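D-alanyl-lipoteichoic acid synthetase (Streptococcus pneumoniae, PDB 3BMA) probably takes part in the D-alanylation of lipoteichoic acid, a step in building the pneumococcal cell wall, as a member of the DltD family. Local coordinates at residues L280-F285 against E326-T331; K160-K165 against E170-A175. The protein carries 1 engineered substitution. All blocks are in the same frame, centred on the assembly; numbering follows the deposited sequence.

Contact 1: residues L280-F285 against E326-T331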
ATOM      1  N   LEU C 280     -30.531   7.700  11.994  1.00 31.79           N
ATOM      2  CA  LEU C 280     -29.074   7.775  11.867  1.00 27.57           C
ATOM      3  C   LEU C 280     -28.488   8.736  12.887  1.00 27.60           C
ATOM      4  O   LEU C 280     -27.520   8.410  13.572  1.00 31.24           O
ATOM      5  CB  LEU C 280     -28.669   8.213  10.460  1.00 23.70           C
ATOM      6  CG  LEU C 280     -28.858   7.186   9.346  1.00 30.52           C
ATOM      7  CD1 LEU C 280     -28.637   7.837   8.011  1.00 31.43           C
ATOM      8  CD2 LEU C 280     -27.901   6.029   9.531  1.00  6.37           C
ATOM      9  N   VAL C 281     -29.085   9.921  12.965  1.00 25.90           N
ATOM     10  CA  VAL C 281     -28.697  10.954  13.916  1.00 24.70           C
ATOM     11  C   VAL C 281     -28.810  10.457  15.367  1.00 29.57           C
ATOM     12  O   VAL C 281     -27.848  10.559  16.132  1.00 37.38           O
ATOM     13  CB  VAL C 281     -29.537  12.236  13.680  1.00 24.84           C
ATOM     14  CG1 VAL C 281     -29.491  13.180  14.873  1.00 20.17           C
ATOM     15  CG2 VAL C 281     -29.074  12.947  12.416  1.00 23.18           C
ATOM     16  N   LEU C 282     -29.967   9.887  15.720  1.00 28.23           N
ATOM     17  CA  LEU C 282     -30.241   9.405  17.079  1.00 26.44           C
ATOM     18  C   LEU C 282     -29.269   8.321  17.520  1.00 30.41           C
ATOM     19  O   LEU C 282     -28.848   8.306  18.679  1.00 32.74           O
ATOM     20  CB  LEU C 282     -31.686   8.901  17.207  1.00 21.20           C
ATOM     21  CG  LEU C 282     -32.809   9.897  16.882  1.00 24.11           C
ATOM     22  CD1 LEU C 282     -34.174   9.253  17.025  1.00 32.21           C
ATOM     23  CD2 LEU C 282     -32.716  11.156  17.733  1.00 24.70           C
ATOM     24  N   THR C 283     -28.915   7.434  16.586  1.00 25.65           N
ATOM     25  CA  THR C 283     -27.902   6.396  16.808  1.00 29.54           C
ATOM     26  C   THR C 283     -26.539   7.009  17.107  1.00 31.97           C
ATOM     27  O   THR C 283     -25.842   6.561  18.022  1.00 35.97           O
ATOM     28  CB  THR C 283     -27.785   5.444  15.595  1.00 20.06           C
ATOM     29  OG1 THR C 283     -29.082   4.933  15.268  1.00 21.58           O
ATOM     30  CG2 THR C 283     -26.861   4.278  15.899  1.00 30.51           C
ATOM     31  N   GLN C 284     -26.174   8.044  16.350  1.00 33.09           N
ATOM     32  CA  GLN C 284     -24.922   8.760  16.578  1.00 32.31           C
ATOM     33  C   GLN C 284     -24.921   9.465  17.935  1.00 33.76           C
ATOM     34  O   GLN C 284     -23.905   9.474  18.632  1.00 37.10           O
ATOM     35  CB  GLN C 284     -24.634   9.755  15.450  1.00 30.67           C
ATOM     36  CG  GLN C 284     -23.174  10.199  15.394  1.00 26.45           C
ATOM     37  CD  GLN C 284     -22.212   9.019  15.371  1.00 35.88           C
ATOM     38  OE1 GLN C 284     -22.225   8.207  14.443  1.00 23.75           O
ATOM     39  NE2 GLN C 284     -21.377   8.919  16.396  1.00 29.63           N
ATOM     40  N   PHE C 285     -26.072  10.025  18.305  1.00 29.34           N
ATOM     41  CA  PHE C 285     -26.262  10.651  19.615  1.00 31.38           C
ATOM     42  C   PHE C 285     -26.095   9.656  20.767  1.00 28.09           C
ATOM     43  O   PHE C 285     -25.569  10.003  21.823  1.00 34.93           O
ATOM     44  CB  PHE C 285     -27.639  11.323  19.702  1.00 23.85           C
ATOM     45  CG  PHE C 285     -27.737  12.642  18.967  1.00 33.42           C
ATOM     46  CD1 PHE C 285     -26.615  13.230  18.372  1.00 26.53           C
ATOM     47  CD2 PHE C 285     -28.952  13.319  18.908  1.00 22.71           C
ATOM     48  CE1 PHE C 285     -26.713  14.457  17.721  1.00 20.77           C
ATOM     49  CE2 PHE C 285     -29.058  14.548  18.257  1.00 22.41           C
ATOM     50  CZ  PHE C 285     -27.941  15.114  17.658  1.00 19.36           C
ATOM     51  N   GLU C 326     -38.834   9.578  22.263  1.00 35.79           N
ATOM     52  CA  GLU C 326     -39.105   9.214  23.659  1.00 36.71           C
ATOM     53  C   GLU C 326     -39.064   7.724  23.976  1.00 36.29           C
ATOM     54  O   GLU C 326     -38.666   7.350  25.080  1.00 41.07           O
ATOM     55  CB  GLU C 326     -40.420   9.829  24.141  1.00 35.45           C
ATOM     56  CG  GLU C 326     -40.296  11.305  24.454  1.00 46.55           C
ATOM     57  CD  GLU C 326     -41.621  11.974  24.751  1.00 53.90           C
ATOM     58  OE1 GLU C 326     -42.545  11.893  23.913  1.00 52.84           O
ATOM     59  OE2 GLU C 326     -41.730  12.602  25.826  1.00 60.02           O
ATOM     60  N   SER C 327     -39.448   6.875  23.022  1.00 33.40           N
ATOM     61  CA  SER C 327     -39.395   5.423  23.236  1.00 35.18           C
ATOM     62  C   SER C 327     -37.964   4.896  23.248  1.00 36.44           C
ATOM     63  O   SER C 327     -37.719   3.744  23.605  1.00 40.90           O
ATOM     64  CB  SER C 327     -40.234   4.663  22.202  1.00 36.65           C
ATOM     65  OG  SER C 327     -39.628   4.686  20.924  1.00 37.19           O
ATOM     66  N   GLN C 328     -37.027   5.754  22.858  1.00 37.14           N
ATOM     67  CA  GLN C 328     -35.616   5.410  22.818  1.00 35.79           C
ATOM     68  C   GLN C 328     -34.828   6.133  23.906  1.00 39.52           C
ATOM     69  O   GLN C 328     -33.648   5.860  24.106  1.00 44.01           O
ATOM     70  CB  GLN C 328     -35.042   5.728  21.440  1.00 39.35           C
ATOM     71  CG  GLN C 328     -35.544   4.815  20.341  1.00 31.53           C
ATOM     72  CD  GLN C 328     -34.860   5.071  19.016  1.00 37.07           C
ATOM     73  OE1 GLN C 328     -34.040   4.271  18.569  1.00 37.13           O
ATOM     74  NE2 GLN C 328     -35.191   6.193  18.381  1.00 21.40           N
ATOM     75  N   GLY C 329     -35.483   7.061  24.599  1.00 34.17           N
ATOM     76  CA  GLY C 329     -34.895   7.722  25.756  1.00 29.38           C
ATOM     77  C   GLY C 329     -34.575   9.191  25.566  1.00 34.86           C
ATOM     78  O   GLY C 329     -33.922   9.792  26.416  1.00 34.89           O
ATOM     79  N   PHE C 330     -35.026   9.766  24.452  1.00 32.67           N
ATOM     80  CA  PHE C 330     -34.770  11.172  24.143  1.00 34.04           C
ATOM     81  C   PHE C 330     -35.988  11.963  24.591  1.00 36.78           C
ATOM     82  O   PHE C 330     -37.009  11.982  23.899  1.00 38.92           O
ATOM     83  CB  PHE C 330     -34.526  11.381  22.638  1.00 36.26           C
ATOM     84  CG  PHE C 330     -33.275  10.722  22.114  1.00 28.18           C
ATOM     85  CD1 PHE C 330     -32.059  11.400  22.128  1.00 20.75           C
ATOM     86  CD2 PHE C 330     -33.319   9.434  21.584  1.00 20.72           C
ATOM     87  CE1 PHE C 330     -30.895  10.798  21.643  1.00 27.53           C
ATOM     88  CE2 PHE C 330     -32.162   8.825  21.095  1.00 18.56           C
ATOM     89  CZ  PHE C 330     -30.951   9.509  21.123  1.00 21.68           C
ATOM     90  N   THR C 331     -35.887  12.601  25.753  1.00 33.93           N
ATOM     91  CA  THR C 331     -37.062  13.223  26.378  1.00 35.72           C
ATOM     92  C   THR C 331     -36.954  14.738  26.537  1.00 32.37           C
ATOM     93  O   THR C 331     -37.885  15.378  27.030  1.00 40.40           O
ATOM     94  CB  THR C 331     -37.415  12.572  27.749  1.00 38.12           C
ATOM     95  OG1 THR C 331     -36.301  12.686  28.643  1.00 43.95           O
ATOM     96  CG2 THR C 331     -37.799  11.092  27.583  1.00 31.89           C
TER
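Gln328 and Phe330 reach from a loop to the helix that carries Leu282 and Phe285. Gln328 comes first along the loop. Its chain is extended beyond CG and meets the Leu282 side chain at about a right angle. The amide NE2 lies 3.5 Å from Leu282 CD1, a plain van der Waals touch. The polar atoms of this amide are satisfied by other residues. NE2 bonds to Gln324 O, in the last turn of the preceding helix, and OE1 accepts from Gln279 NE2 and Asn380 N. These bonds fix the amide at the end of its chain.

Gly329 leaves the helical path after helix 311-326, in a Schellman motif. Its phi is positive, 111°.

Phe330 follows and makes the main apolar contact. Its CG points back from the carbonyl carbon (chi1 -66°), which sends the ring toward the helix. Leu282 CD2 sits over the centre of one face, 4.1 Å from the ring centroid and 8° off the normal, a CH-pi contact. Leu282 CB also approaches the rim, 3.9 Å from Phe330 CE2. The far corner, Phe330 CZ, is 3.4 Å from Leu282 O. Phe285 meets the ring at its edge, with Phe285 CB 3.8 Å from Phe330 CE1. The two rings do not stack; Phe330 stacks with Tyr377 instead.

Pro292 and Phe294 of strand 291-296 pack against this cluster. The loop closes a beta-alpha-beta crossover, from strand 291-296 through helix 311-326 to the parallel strand 333-335, and packs on helix 274-287. This is consistent with the SGNH hydrolase clan.

Contact 2: residues K160-K165 against E170-A175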
ATOM      1  N   LYS C 160     -17.133   3.943  -4.895  1.00 40.58           N
ATOM      2  CA  LYS C 160     -18.381   3.205  -5.096  1.00 42.33           C
ATOM      3  C   LYS C 160     -18.304   1.752  -4.622  1.00 43.29           C
ATOM      4  O   LYS C 160     -19.278   1.223  -4.090  1.00 46.63           O
ATOM      5  CB  LYS C 160     -18.768   3.265  -6.580  1.00 41.11           C
ATOM      6  CG  LYS C 160     -20.181   2.802  -6.915  1.00 48.31           C
ATOM      7  CD  LYS C 160     -20.487   3.039  -8.389  1.00 50.88           C
ATOM      8  CE  LYS C 160     -21.620   2.150  -8.885  1.00 59.35           C
ATOM      9  NZ  LYS C 160     -21.934   2.400 -10.320  1.00 57.06           N
ATOM     10  N   ASP C 161     -17.139   1.127  -4.799  1.00 40.91           N
ATOM     11  CA  ASP C 161     -16.900  -0.259  -4.376  1.00 45.42           C
ATOM     12  C   ASP C 161     -17.026  -0.445  -2.857  1.00 44.69           C
ATOM     13  O   ASP C 161     -17.516  -1.476  -2.388  1.00 41.20           O
ATOM     14  CB  ASP C 161     -15.522  -0.741  -4.865  1.00 41.31           C
ATOM     15  CG  ASP C 161     -14.364   0.085  -4.291  1.00 51.94           C
ATOM     16  OD1 ASP C 161     -13.564  -0.477  -3.511  1.00 53.22           O
ATOM     17  OD2 ASP C 161     -14.257   1.293  -4.604  1.00 54.75           O
ATOM     18  N   LEU C 162     -16.599   0.570  -2.110  1.00 43.96           N
ATOM     19  CA  LEU C 162     -16.574   0.526  -0.653  1.00 42.83           C
ATOM     20  C   LEU C 162     -17.953   0.809  -0.069  1.00 41.70           C
ATOM     21  O   LEU C 162     -18.352   0.191   0.918  1.00 46.91           O
ATOM     22  CB  LEU C 162     -15.538   1.519  -0.111  1.00 41.75           C
ATOM     23  CG  LEU C 162     -14.077   1.251  -0.497  1.00 29.34           C
ATOM     24  CD1 LEU C 162     -13.193   2.453  -0.214  1.00 46.04           C
ATOM     25  CD2 LEU C 162     -13.545   0.034   0.214  1.00 26.90           C
ATOM     26  N   VAL C 163     -18.671   1.740  -0.695  1.00 39.79           N
ATOM     27  CA  VAL C 163     -20.035   2.101  -0.305  1.00 35.57           C
ATOM     28  C   VAL C 163     -21.028   0.965  -0.614  1.00 38.95           C
ATOM     29  O   VAL C 163     -21.892   0.654   0.215  1.00 41.52           O
ATOM     30  CB  VAL C 163     -20.468   3.448  -0.960  1.00 32.83           C
ATOM     31  CG1 VAL C 163     -21.863   3.849  -0.527  1.00 39.87           C
ATOM     32  CG2 VAL C 163     -19.491   4.561  -0.589  1.00 22.97           C
ATOM     33  N   GLN C 164     -20.884   0.337  -1.786  1.00 40.93           N
ATOM     34  CA  GLN C 164     -21.706  -0.822  -2.176  1.00 45.01           C
ATOM     35  C   GLN C 164     -21.554  -2.023  -1.243  1.00 43.43           C
ATOM     36  O   GLN C 164     -22.535  -2.722  -0.976  1.00 48.41           O
ATOM     37  CB  GLN C 164     -21.401  -1.268  -3.610  1.00 46.95           C
ATOM     38  CG  GLN C 164     -22.100  -0.467  -4.703  1.00 52.87           C
ATOM     39  CD  GLN C 164     -21.661  -0.871  -6.108  1.00 55.32           C
ATOM     40  OE1 GLN C 164     -20.549  -1.372  -6.315  1.00 55.61           O
ATOM     41  NE2 GLN C 164     -22.535  -0.646  -7.084  1.00 55.40           N
ATOM     42  N   LYS C 165     -20.328  -2.264  -0.772  1.00 44.60           N
ATOM     43  CA  LYS C 165     -20.039  -3.329   0.202  1.00 41.47           C
ATOM     44  C   LYS C 165     -20.765  -3.093   1.521  1.00 40.69           C
ATOM     45  O   LYS C 165     -21.326  -4.022   2.100  1.00 45.33           O
ATOM     46  CB  LYS C 165     -18.534  -3.455   0.459  1.00 39.07           C
ATOM     47  CG  LYS C 165     -17.794  -4.302  -0.560  1.00 42.86           C
ATOM     48  CD  LYS C 165     -16.407  -4.690  -0.067  1.00 44.33           C
ATOM     49  CE  LYS C 165     -15.707  -5.609  -1.061  1.00 50.63           C
ATOM     50  NZ  LYS C 165     -14.400  -6.125  -0.554  1.00 49.69           N
ATOM     51  N   GLU C 170     -21.880  -6.553   3.281  1.00 58.97           N
ATOM     52  CA  GLU C 170     -20.620  -7.253   3.064  1.00 59.63           C
ATOM     53  C   GLU C 170     -19.533  -6.667   3.945  1.00 60.97           C
ATOM     54  O   GLU C 170     -19.505  -5.458   4.200  1.00 60.80           O
ATOM     55  CB  GLU C 170     -20.185  -7.159   1.603  1.00 59.13           C
ATOM     56  CG  GLU C 170     -20.986  -8.010   0.634  1.00 60.50           C
ATOM     57  CD  GLU C 170     -20.560  -7.798  -0.807  1.00 63.04           C
ATOM     58  OE1 GLU C 170     -19.338  -7.743  -1.075  1.00 67.82           O
ATOM     59  OE2 GLU C 170     -21.447  -7.687  -1.677  1.00 67.56           O
ATOM     60  N   GLU C 171     -18.641  -7.535   4.410  1.00 61.61           N
ATOM     61  CA  GLU C 171     -17.484  -7.112   5.181  1.00 60.98           C
ATOM     62  C   GLU C 171     -16.412  -6.565   4.257  1.00 54.08           C
ATOM     63  O   GLU C 171     -16.161  -7.122   3.185  1.00 47.46           O
ATOM     64  CB  GLU C 171     -16.918  -8.275   5.992  1.00 67.77           C
ATOM     65  CG  GLU C 171     -17.676  -8.569   7.275  1.00 80.80           C
ATOM     66  CD  GLU C 171     -16.867  -9.404   8.251  1.00 92.85           C
ATOM     67  OE1 GLU C 171     -15.912 -10.083   7.813  1.00 97.72           O
ATOM     68  OE2 GLU C 171     -17.189  -9.379   9.459  1.00 98.88           O
ATOM     69  N   LEU C 172     -15.789  -5.467   4.676  1.00 49.54           N
ATOM     70  CA  LEU C 172     -14.668  -4.887   3.949  1.00 40.99           C
ATOM     71  C   LEU C 172     -13.427  -5.745   4.152  1.00 37.87           C
ATOM     72  O   LEU C 172     -13.286  -6.419   5.176  1.00 39.75           O
ATOM     73  CB  LEU C 172     -14.406  -3.447   4.401  1.00 36.54           C
ATOM     74  CG  LEU C 172     -15.502  -2.409   4.135  1.00 34.09           C
ATOM     75  CD1 LEU C 172     -15.287  -1.177   4.983  1.00 43.50           C
ATOM     76  CD2 LEU C 172     -15.583  -2.030   2.673  1.00 40.16           C
ATOM     77  N   SER C 173     -12.539  -5.728   3.164  1.00 35.86           N
ATOM     78  CA  SER C 173     -11.318  -6.507   3.237  1.00 36.17           C
ATOM     79  C   SER C 173     -10.225  -5.753   3.994  1.00 38.35           C
ATOM     80  O   SER C 173     -10.417  -4.601   4.398  1.00 39.82           O
ATOM     81  CB  SER C 173     -10.849  -6.918   1.839  1.00 36.70           C
ATOM     82  OG  SER C 173     -10.217  -5.847   1.167  1.00 38.89           O
ATOM     83  N   THR C 174      -9.094  -6.424   4.189  1.00 37.52           N
ATOM     84  CA  THR C 174      -7.939  -5.866   4.880  1.00 41.06           C
ATOM     85  C   THR C 174      -7.284  -4.755   4.047  1.00 38.61           C
ATOM     86  O   THR C 174      -6.848  -3.733   4.592  1.00 45.04           O
ATOM     87  CB  THR C 174      -6.916  -6.985   5.235  1.00 40.72           C
ATOM     88  OG1 THR C 174      -7.611  -8.103   5.805  1.00 49.51           O
ATOM     89  CG2 THR C 174      -5.879  -6.493   6.226  1.00 42.74           C
ATOM     90  N   ALA C 175      -7.241  -4.956   2.729  1.00 34.42           N
ATOM     91  CA  ALA C 175      -6.721  -3.962   1.786  1.00 28.22           C
ATOM     92  C   ALA C 175      -7.654  -2.758   1.688  1.00 30.58           C
ATOM     93  O   ALA C 175      -7.199  -1.614   1.593  1.00 25.67           O
ATOM     94  CB  ALA C 175      -6.517  -4.582   0.420  1.00 35.17           C
TER
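Glu170 N donates to Lys165 O across 2.8 Å. This backbone bond closes the turn at the end of helix 160-167. The hydrogen bond is bent, 131° at the hydrogen, although the donor lies nearly on the line of the C=O bond. Glu170 CB packs against the same carbonyl, 3.4 Å from Lys165 O.

Lys165 gives the largest share of the contact. Its CG lies beside the backbone N (chi1 -84°), and the rest of the chain is extended. The aliphatic part therefore runs alongside the 170-173 backbone. Glu170 crosses it at about a right angle and brings OE1 to 3.8 Å from Lys165 CG. The charged ends are not in contact: Lys165 NZ and Glu170 OE1 are 5.2 Å apart. The ammonium group instead forms a salt bridge with Asp176, whose backbone N is capped by OG of Ser173, the N-cap of helix 174-194.

Leu172 meets both Lys165 and Leu162 with one methyl, CD2. Leu172 CD2 is 3.9 Å from Lys165 CD and 3.8 Å from Leu162 CD2. The two leucines cross at about a right angle. Their contact is apolar, and it lies next to the aliphatic part of the lysine.

Two neighbouring subunits also reach these segments: Lys160 NZ pairs with Glu171 OE2 of the third subunit, and Ala175 packs on Ala175 of both the second and third subunits.

The two segments belong to a short helix-loop-helix connection. Val163 packs on helix 141-153, while Leu162 and Leu172 both touch Ile180, so the apolar patch continues onto helix 174-194.

Overall arrangement
The contacts follow one another along the chain: contact 2 closes before contact 1 opens. Their centres are 28 Å apart and their nearest atoms about 12 Å apart, so they do not touch. Contact 1 lies about 15 Å from the centre of the chain, where helix 274-287 and the loop before strand 333-335 meet beside the parallel sheet. Contact 2 lies about 30 Å from that centre, between helices 160-167 and 174-194. Helix 141-153 bridges them: it touches Leu280 of contact 1 and Lys160, Val163 and Gln164 of contact 2. One contact therefore belongs to the core of the subunit. The other lies where subunits meet in the six-chain assembly.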